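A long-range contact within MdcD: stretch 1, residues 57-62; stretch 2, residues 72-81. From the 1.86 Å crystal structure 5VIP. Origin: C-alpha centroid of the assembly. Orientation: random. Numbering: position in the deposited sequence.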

# COMPACT_ATOMS: atom_id res chain seq x y z
N ASP B 57 3.04 -13.55 -17.45
CA ASP B 57 3.11 -13.08 -16.07
C ASP B 57 2.80 -11.58 -15.99
O ASP B 57 2.23 -11.11 -15.02
CB ASP B 57 4.48 -13.38 -15.49
CG ASP B 57 5.57 -12.59 -16.17
OD1 ASP B 57 5.92 -12.90 -17.33
OD2 ASP B 57 6.09 -11.65 -15.52
N GLY B 58 3.19 -10.85 -17.02
CA GLY B 58 2.74 -9.47 -17.16
C GLY B 58 3.62 -8.39 -16.56
O GLY B 58 3.24 -7.23 -16.58
N VAL B 59 4.78 -8.76 -16.02
CA VAL B 59 5.75 -7.76 -15.57
C VAL B 59 7.14 -8.01 -16.14
O VAL B 59 7.63 -9.15 -16.14
CB VAL B 59 5.87 -7.71 -14.03
CG1 VAL B 59 6.92 -6.67 -13.61
CG2 VAL B 59 4.52 -7.35 -13.41
N VAL B 60 7.77 -6.95 -16.65
CA VAL B 60 9.15 -6.98 -17.08
C VAL B 60 10.05 -6.46 -15.96
O VAL B 60 9.86 -5.34 -15.49
CB VAL B 60 9.36 -6.13 -18.35
CG1 VAL B 60 10.82 -6.23 -18.82
CG2 VAL B 60 8.40 -6.57 -19.45
N VAL B 61 10.99 -7.27 -15.51
CA VAL B 61 12.01 -6.76 -14.60
C VAL B 61 13.32 -6.77 -15.35
O VAL B 61 13.74 -7.81 -15.88
CB VAL B 61 12.12 -7.59 -13.31
CG1 VAL B 61 13.39 -7.21 -12.56
CG2 VAL B 61 10.88 -7.37 -12.45
N ALA B 62 13.96 -5.61 -15.42
CA ALA B 62 15.19 -5.51 -16.21
C ALA B 62 16.28 -4.80 -15.44
O ALA B 62 16.01 -3.86 -14.69
CB ALA B 62 14.92 -4.78 -17.51
N VAL B 72 17.48 -0.81 -11.77
CA VAL B 72 16.54 -1.88 -12.02
C VAL B 72 15.24 -1.20 -12.44
O VAL B 72 14.91 -0.11 -11.97
CB VAL B 72 16.34 -2.79 -10.79
CG1 VAL B 72 15.79 -1.99 -9.61
CG2 VAL B 72 15.41 -3.99 -11.13
N LEU B 73 14.53 -1.83 -13.36
CA LEU B 73 13.32 -1.27 -13.92
C LEU B 73 12.26 -2.34 -13.82
O LEU B 73 12.50 -3.48 -14.22
CB LEU B 73 13.57 -0.85 -15.38
CG LEU B 73 12.62 0.09 -16.11
CD1 LEU B 73 13.32 0.74 -17.30
CD2 LEU B 73 11.38 -0.66 -16.57
N ALA B 74 11.10 -2.02 -13.24
CA ALA B 74 9.97 -2.92 -13.30
C ALA B 74 8.88 -2.25 -14.10
O ALA B 74 8.49 -1.12 -13.79
CB ALA B 74 9.48 -3.32 -11.89
N ALA B 75 8.39 -2.92 -15.14
CA ALA B 75 7.36 -2.37 -16.01
C ALA B 75 6.20 -3.35 -16.12
O ALA B 75 6.39 -4.51 -16.47
CB ALA B 75 7.92 -2.07 -17.39
N ILE B 76 5.00 -2.87 -15.81
CA ILE B 76 3.82 -3.73 -15.88
C ILE B 76 3.20 -3.60 -17.27
O ILE B 76 3.07 -2.50 -17.80
CB ILE B 76 2.79 -3.36 -14.80
CG1 ILE B 76 3.46 -3.42 -13.42
CG2 ILE B 76 1.58 -4.29 -14.87
CD1 ILE B 76 2.61 -2.90 -12.28
N GLU B 77 2.88 -4.74 -17.86
CA GLU B 77 2.25 -4.74 -19.17
C GLU B 77 0.74 -4.61 -19.00
O GLU B 77 0.04 -5.58 -18.69
CB GLU B 77 2.60 -6.02 -19.94
CG GLU B 77 1.98 -6.10 -21.33
CD GLU B 77 2.28 -4.87 -22.19
OE1 GLU B 77 3.40 -4.81 -22.77
OE2 GLU B 77 1.41 -3.97 -22.29
N GLY B 78 0.24 -3.39 -19.19
CA GLY B 78 -1.18 -3.11 -19.04
C GLY B 78 -2.04 -3.78 -20.09
O GLY B 78 -3.25 -3.90 -19.91
N ALA B 79 -1.43 -4.21 -21.19
CA ALA B 79 -2.19 -4.86 -22.24
C ALA B 79 -2.51 -6.32 -21.89
O ALA B 79 -3.27 -6.98 -22.60
CB ALA B 79 -1.43 -4.79 -23.57
N PHE B 80 -1.94 -6.80 -20.78
CA PHE B 80 -2.13 -8.18 -20.32
C PHE B 80 -2.86 -8.22 -18.98
O PHE B 80 -2.31 -7.80 -17.96
CB PHE B 80 -0.78 -8.89 -20.21
CG PHE B 80 -0.88 -10.30 -19.65
CD1 PHE B 80 -1.30 -11.36 -20.46
CD2 PHE B 80 -0.54 -10.56 -18.33
CE1 PHE B 80 -1.39 -12.64 -19.95
CE2 PHE B 80 -0.63 -11.85 -17.81
CZ PHE B 80 -1.05 -12.89 -18.62
N GLN B 81 -4.09 -8.74 -18.97
CA GLN B 81 -4.89 -8.81 -17.74
C GLN B 81 -5.16 -7.40 -17.19
O GLN B 81 -5.39 -7.24 -15.99
CB GLN B 81 -4.19 -9.66 -16.67
CG GLN B 81 -4.38 -11.17 -16.76
CD GLN B 81 -5.74 -11.62 -16.27
OE1 GLN B 81 -6.56 -10.82 -15.79
NE2 GLN B 81 -5.99 -12.92 -16.35

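This contact is a pair of neighbouring antiparallel β-strands, held in register by backbone hydrogen bonds, lined with apolar side chains and closed at one end by a glycine against a phenylalanine ring. Strands 59-62 and 72-76 run at 169° to each other and approach to 4.6 Å. V60 and A75 form a hydrogen-bonded pair, V60 N to A75 O at 2.8 Å and A75 N to V60 O at 2.9 Å; A62 and L73 repeat it, with A62 N to L73 O and L73 N to A62 O both at 2.8 Å. Between them V61 faces A74 without such bonds, and there the CA atoms draw in to 4.5 Å. CA-H...O contacts supplement the ladder, as from A74 CA to V60 O at 3.3 Å.

Side chains alternate with the same period. V59, V61, A74 and I76 share one face, where V59 CG2 meets I76 CG1 at 4.1 Å and V61 CG2 meets A74 CB at 4.3 Å. V61 also reaches diagonally, its CG1 lying 4.1 Å from V72 CG2. On the other face, with A62 and L73, V60 CB lies 4.4 Å from A75 CB. Each pairing is apolar and buried; the hydrogen bonds between the strands are all backbone to backbone, and the side chains add apolar packing.

Beyond the strands, E77 N donates to G58 O at 2.8 Å and nearly straight, 174°, carrying the ladder one step further. E77 then opens a type I turn, closed by F80 N to E77 O at 3.1 Å, that brings F80 back against G58: F80 CD2 sits 3.6 Å from G58 CA. A CB on G58 would fall 2.9 Å from F80 CD2, and G58's backbone angles (92°/4°) independently call for glycine. Within the first stretch, V59 N donates to D57 OD2 at 3.2 Å, tying the loop to the strand's start.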